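Local coordinates for tailspike protein (Acinetobacter phage vB_ApiP_P1, PDB 6E1R) that forms a trimeric phage tailspike and probably binds and cleaves capsular polysaccharide on the surface of its Acinetobacter host, at residues 293-301 and 316-324; 170-178 and 226-234. All coordinates share one frame; numbering follows the deposited sequence.

Interaction 1 (293-301 and 316-324); sequences IKCTASSPI and YVIKTLGNS
Ile318 meets Ile293 by holding CG1 opposite its backbone N (chi1 -177°), which carries CG1 to 4.0 Å from Ile293 CB, the chains crossing at a slant. Ile293 is turned the other way, with CG1 beside its backbone N, and offers CG2 to the end of Ile318. Ile301, past the corner that follows 293-297, closes the group tip to tip, its CD1 3.8 Å from Ile318 CD1. Trp269 of the preceding strand packs on this face, against Ile293, Cys295 and Ile301.

Four backbone bonds join the parallel strands, 17° apart; the middle two, Lys319 N to Ile293 O (2.7 Å) and Cys295 N to Lys319 O, are straighter than the outer two. Where the pairing gives out, a water spans the strands, accepting from Ala297 N and donating to Leu321 O. On the opposite face Leu321 CD1 packs on the aliphatic stem of Lys294, 3.7 Å from its CG. A bend at chi3 follows, and Lys294 NZ forms salt bridges with Glu290 and Asp264. Lys319 NZ lies 5.8 Å from Lys294 NZ, and those carboxylates probably offset much of the repulsion.

The rungs of a parallel beta-helix stack this way: Ile293, Cys295, Ile318 and Thr320 line the buried face, Lys294 and Lys319 the other. The chemistry implies a wall held by main-chain bonds, a water continuing the pairing and lysine charge on the outer face.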
# COMPACT_ATOMS: atom_id res chain seq x y z
N ILE A 293 -10.53 11.99 12.87
CA ILE A 293 -9.21 12.58 12.64
C ILE A 293 -9.42 14.05 12.30
O ILE A 293 -9.93 14.37 11.22
CB ILE A 293 -8.44 11.86 11.52
CG1 ILE A 293 -8.28 10.37 11.85
CG2 ILE A 293 -7.09 12.51 11.31
CD1 ILE A 293 -7.64 9.58 10.74
N LYS A 294 -9.03 14.93 13.21
CA LYS A 294 -9.05 16.38 12.98
C LYS A 294 -7.60 16.85 12.95
O LYS A 294 -6.90 16.78 13.97
CB LYS A 294 -9.83 17.11 14.07
CG LYS A 294 -9.78 18.62 13.90
CD LYS A 294 -10.21 19.35 15.16
CE LYS A 294 -11.67 19.15 15.44
NZ LYS A 294 -12.13 19.98 16.59
N CYS A 295 -7.15 17.33 11.80
CA CYS A 295 -5.75 17.65 11.63
C CYS A 295 -5.57 18.90 10.78
O CYS A 295 -6.28 19.10 9.78
CB CYS A 295 -4.99 16.48 10.99
SG CYS A 295 -5.55 16.06 9.32
N THR A 296 -4.63 19.74 11.19
CA THR A 296 -4.09 20.82 10.36
C THR A 296 -2.82 20.25 9.75
O THR A 296 -1.74 20.31 10.34
CB THR A 296 -3.82 22.08 11.17
OG1 THR A 296 -5.04 22.53 11.78
CG2 THR A 296 -3.26 23.18 10.29
N ALA A 297 -2.95 19.65 8.56
CA ALA A 297 -1.89 18.84 7.99
C ALA A 297 -1.59 19.26 6.56
O ALA A 297 -2.37 19.96 5.91
CB ALA A 297 -2.26 17.35 8.01
N SER A 298 -0.43 18.82 6.08
CA SER A 298 -0.06 18.85 4.68
C SER A 298 0.43 17.46 4.30
O SER A 298 0.54 16.57 5.15
CB SER A 298 1.00 19.92 4.38
OG SER A 298 2.20 19.68 5.11
N SER A 299 0.69 17.27 3.00
CA SER A 299 1.06 15.97 2.42
C SER A 299 -0.14 15.02 2.48
O SER A 299 -1.07 15.25 3.26
CB SER A 299 2.28 15.38 3.11
OG SER A 299 3.48 15.93 2.60
N PRO A 300 -0.15 13.95 1.69
CA PRO A 300 -1.32 13.07 1.65
C PRO A 300 -1.49 12.26 2.93
O PRO A 300 -0.56 12.07 3.72
CB PRO A 300 -1.04 12.15 0.46
CG PRO A 300 0.44 12.15 0.36
CD PRO A 300 0.85 13.55 0.68
N ILE A 301 -2.72 11.80 3.12
CA ILE A 301 -3.09 10.89 4.21
C ILE A 301 -3.74 9.67 3.57
O ILE A 301 -4.74 9.80 2.87
CB ILE A 301 -4.04 11.56 5.22
CG1 ILE A 301 -3.41 12.84 5.78
CG2 ILE A 301 -4.38 10.59 6.34
CD1 ILE A 301 -4.34 13.63 6.67
N TYR A 316 -17.88 13.37 11.11
CA TYR A 316 -16.95 13.16 10.02
C TYR A 316 -15.94 12.08 10.38
O TYR A 316 -15.67 11.82 11.55
CB TYR A 316 -16.22 14.46 9.66
CG TYR A 316 -17.14 15.66 9.51
CD1 TYR A 316 -18.05 15.73 8.47
CD2 TYR A 316 -17.07 16.71 10.41
CE1 TYR A 316 -18.88 16.83 8.33
CE2 TYR A 316 -17.90 17.81 10.28
CZ TYR A 316 -18.80 17.87 9.24
OH TYR A 316 -19.63 18.96 9.11
N VAL A 317 -15.38 11.45 9.35
CA VAL A 317 -14.29 10.51 9.56
C VAL A 317 -12.96 11.25 9.66
O VAL A 317 -12.17 11.03 10.58
CB VAL A 317 -14.26 9.45 8.44
CG1 VAL A 317 -13.00 8.60 8.55
CG2 VAL A 317 -15.50 8.59 8.50
N ILE A 318 -12.70 12.16 8.72
CA ILE A 318 -11.50 12.98 8.74
C ILE A 318 -11.89 14.40 8.36
O ILE A 318 -12.71 14.62 7.46
CB ILE A 318 -10.41 12.42 7.79
CG1 ILE A 318 -9.13 13.26 7.88
CG2 ILE A 318 -10.92 12.34 6.36
CD1 ILE A 318 -7.93 12.59 7.26
N LYS A 319 -11.32 15.37 9.08
CA LYS A 319 -11.61 16.79 8.87
C LYS A 319 -10.29 17.55 8.83
O LYS A 319 -9.60 17.65 9.85
CB LYS A 319 -12.52 17.33 9.96
CG LYS A 319 -12.84 18.81 9.83
CD LYS A 319 -13.78 19.28 10.92
CE LYS A 319 -14.12 20.75 10.77
NZ LYS A 319 -15.13 21.19 11.77
N THR A 320 -9.94 18.08 7.67
CA THR A 320 -8.71 18.83 7.50
C THR A 320 -8.93 20.31 7.79
O THR A 320 -10.00 20.87 7.51
CB THR A 320 -8.15 18.66 6.09
OG1 THR A 320 -9.19 18.90 5.13
CG2 THR A 320 -7.60 17.26 5.89
N LEU A 321 -7.91 20.95 8.36
CA LEU A 321 -7.96 22.35 8.75
C LEU A 321 -6.70 23.06 8.25
O LEU A 321 -5.77 22.43 7.74
CB LEU A 321 -8.08 22.51 10.27
CG LEU A 321 -9.40 22.07 10.91
CD1 LEU A 321 -9.25 21.98 12.42
CD2 LEU A 321 -10.50 23.04 10.55
N GLY A 322 -6.69 24.37 8.42
CA GLY A 322 -5.53 25.18 8.10
C GLY A 322 -5.80 26.13 6.94
O GLY A 322 -6.94 26.35 6.52
N ASN A 323 -4.71 26.69 6.43
CA ASN A 323 -4.74 27.63 5.31
C ASN A 323 -4.00 26.99 4.14
O ASN A 323 -2.82 26.65 4.26
CB ASN A 323 -4.11 28.96 5.69
CG ASN A 323 -4.13 29.97 4.56
OD1 ASN A 323 -4.86 29.82 3.58
ND2 ASN A 323 -3.31 31.01 4.68
N SER A 324 -4.70 26.84 3.00
CA SER A 324 -4.10 26.18 1.85
C SER A 324 -2.93 26.95 1.27
O SER A 324 -2.09 26.36 0.57
CB SER A 324 -5.16 25.95 0.76
OG SER A 324 -5.66 27.18 0.28
O HOH W 1 -5.18 20.04 6.50

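Interaction 2 (170-178 and 226-234); sequences MFKASTGGT and MSTTNSIGF
In the tight part, Gly177 sets its N and CA over the face of the Asn230 side-chain amide, Gly177 N 3.2 Å from Asn230 CG. Beside it, Gly176 CA directs a hydrogen at Thr229 O over 3.2 Å, nearly in line (169°). Having no side chains, the two glycines of the type II turn Thr175-Thr178 let the backbones come this close. The amide below them is held within its own loop: Asn230 OD1 accepts from Gly233 N at 2.8 Å, an Asx motif, and ND2 donates to Gly233 O. Thr228 fits the bend ahead of the turn, its CG2 3.4 Å from Ala173 O, and Ile232, though exposed, brings CD1 to 3.3 Å from Gly177 O.

Toward solvent the fit slackens. Ser227 is exposed and only brushes the extended Lys172, Ser227 CB 4.0 Å from Lys172 CD. No hydrogen bond crosses between the segments.

Both loops project from a corner of the beta-helix. Strand 169-173, which leads into the turn, runs between strands 142-146 and 199-200. The 226-234 loop connects strand 221-222 to strand 235-239, and the intervening turn meets both: Arg202 O accepts from Asn230 ND2, Asp201 from Ser227 N, and Ser203 OG bonds to Ala173 N.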
# COMPACT_ATOMS: atom_id res chain seq x y z
N MSE A 170 1.67 -1.46 28.73
CA MSE A 170 0.32 -0.90 28.81
C MSE A 170 0.32 0.32 29.72
O MSE A 170 1.00 0.34 30.74
CB MSE A 170 -0.67 -1.95 29.30
CG MSE A 170 -2.12 -1.51 29.26
SE MSE A 170 -3.33 -3.00 29.59
CE MSE A 170 -5.03 -2.07 29.35
N PHE A 171 -0.46 1.34 29.36
CA PHE A 171 -0.52 2.58 30.11
C PHE A 171 -1.93 2.78 30.63
O PHE A 171 -2.89 2.79 29.84
CB PHE A 171 -0.08 3.76 29.24
CG PHE A 171 1.30 3.59 28.65
CD1 PHE A 171 2.42 3.97 29.37
CD2 PHE A 171 1.46 3.04 27.39
CE1 PHE A 171 3.68 3.82 28.83
CE2 PHE A 171 2.72 2.88 26.85
CZ PHE A 171 3.84 3.27 27.57
N LYS A 172 -2.07 2.94 31.94
CA LYS A 172 -3.36 3.12 32.59
C LYS A 172 -3.33 4.38 33.45
O LYS A 172 -2.30 5.04 33.58
CB LYS A 172 -3.73 1.90 33.45
CG LYS A 172 -3.77 0.58 32.70
CD LYS A 172 -4.17 -0.55 33.63
CE LYS A 172 -4.27 -1.87 32.89
NZ LYS A 172 -4.65 -3.00 33.80
N ALA A 173 -4.48 4.70 34.03
CA ALA A 173 -4.62 5.81 34.96
C ALA A 173 -5.47 5.35 36.13
O ALA A 173 -6.50 4.70 35.94
CB ALA A 173 -5.25 7.03 34.28
N SER A 174 -5.04 5.70 37.34
CA SER A 174 -5.79 5.30 38.53
C SER A 174 -7.14 6.00 38.58
O SER A 174 -8.13 5.41 39.03
CB SER A 174 -4.98 5.61 39.79
OG SER A 174 -4.94 7.00 40.05
N THR A 175 -7.21 7.25 38.13
CA THR A 175 -8.45 8.00 38.04
C THR A 175 -8.81 8.18 36.58
O THR A 175 -7.99 8.65 35.78
CB THR A 175 -8.33 9.35 38.74
OG1 THR A 175 -7.91 9.16 40.09
CG2 THR A 175 -9.67 10.08 38.72
N GLY A 176 -10.04 7.81 36.22
CA GLY A 176 -10.46 7.90 34.84
C GLY A 176 -10.55 9.34 34.36
O GLY A 176 -11.06 10.22 35.06
N GLY A 177 -10.05 9.58 33.16
CA GLY A 177 -10.04 10.91 32.59
C GLY A 177 -8.90 11.79 33.03
O GLY A 177 -9.01 13.02 32.93
N THR A 178 -7.81 11.20 33.51
CA THR A 178 -6.65 11.95 33.96
C THR A 178 -5.39 11.36 33.34
O THR A 178 -5.40 10.24 32.83
CB THR A 178 -6.53 11.95 35.49
OG1 THR A 178 -6.45 10.61 35.97
CG2 THR A 178 -7.73 12.65 36.13
N MSE A 226 -10.74 -0.79 29.41
CA MSE A 226 -10.89 0.32 30.34
C MSE A 226 -10.83 -0.17 31.78
O MSE A 226 -11.77 -0.81 32.27
CB MSE A 226 -12.21 1.05 30.08
CG MSE A 226 -12.31 2.43 30.70
SE MSE A 226 -14.14 3.11 30.68
CE MSE A 226 -13.86 4.74 29.67
N SER A 227 -9.73 0.14 32.47
CA SER A 227 -9.56 -0.34 33.84
C SER A 227 -10.51 0.37 34.80
O SER A 227 -11.16 -0.27 35.63
CB SER A 227 -8.11 -0.16 34.28
OG SER A 227 -7.78 1.21 34.40
N THR A 228 -10.60 1.70 34.69
CA THR A 228 -11.53 2.48 35.49
C THR A 228 -12.29 3.43 34.57
O THR A 228 -11.79 3.84 33.52
CB THR A 228 -10.82 3.26 36.61
OG1 THR A 228 -11.79 3.88 37.46
CG2 THR A 228 -9.89 4.32 36.04
N THR A 229 -13.51 3.78 34.98
CA THR A 229 -14.39 4.58 34.13
C THR A 229 -13.83 5.97 33.89
O THR A 229 -13.36 6.64 34.81
CB THR A 229 -15.78 4.68 34.77
OG1 THR A 229 -15.75 4.09 36.08
CG2 THR A 229 -16.81 3.96 33.92
N ASN A 230 -13.91 6.41 32.63
CA ASN A 230 -13.46 7.73 32.20
C ASN A 230 -14.68 8.55 31.82
O ASN A 230 -15.37 8.24 30.84
CB ASN A 230 -12.48 7.62 31.03
CG ASN A 230 -11.90 8.95 30.60
OD1 ASN A 230 -12.48 10.01 30.85
ND2 ASN A 230 -10.76 8.91 29.93
N SER A 231 -14.95 9.61 32.59
CA SER A 231 -16.06 10.51 32.33
C SER A 231 -15.63 11.82 31.69
O SER A 231 -16.48 12.55 31.17
CB SER A 231 -16.82 10.81 33.63
OG SER A 231 -15.96 11.40 34.59
N ILE A 232 -14.34 12.14 31.70
CA ILE A 232 -13.88 13.40 31.13
C ILE A 232 -13.69 13.28 29.63
O ILE A 232 -14.07 14.18 28.87
CB ILE A 232 -12.60 13.86 31.84
CG1 ILE A 232 -12.85 14.04 33.34
CG2 ILE A 232 -12.07 15.15 31.22
CD1 ILE A 232 -11.65 14.52 34.13
N GLY A 233 -13.12 12.18 29.17
CA GLY A 233 -12.94 11.93 27.76
C GLY A 233 -11.64 11.19 27.51
O GLY A 233 -10.72 11.20 28.33
N PHE A 234 -11.56 10.55 26.35
CA PHE A 234 -10.36 9.83 25.94
C PHE A 234 -10.04 10.18 24.50
O PHE A 234 -10.89 10.01 23.62
CB PHE A 234 -10.53 8.31 26.09
CG PHE A 234 -9.45 7.51 25.43
CD1 PHE A 234 -8.21 7.35 26.05
CD2 PHE A 234 -9.65 6.92 24.20
CE1 PHE A 234 -7.21 6.62 25.44
CE2 PHE A 234 -8.65 6.18 23.59
CZ PHE A 234 -7.43 6.03 24.21

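How the interactions relate
The two contacts belong to one beta-helix but to different layers, their centres 28 Å apart and their nearest atoms about 11 Å apart. Interaction 1 is wall: neighbouring rungs of the parallel sheet, mostly buried, near the middle of the chain, joined by main-chain hydrogen bonds. Interaction 2 is decoration at a corner, between loops 48 residues apart, where van der Waals fit replaces bonding and hydrogen bonds of the Asn230 amide, Ser227 N and Ala173 N run within a loop or to the turn between. They share no strand, although the 226-234 loop leads into strand 235-239, the first of the sheet holding 293-297. The corner after 293-297 also reaches the second subunit, whereas no other chain touches interaction 2.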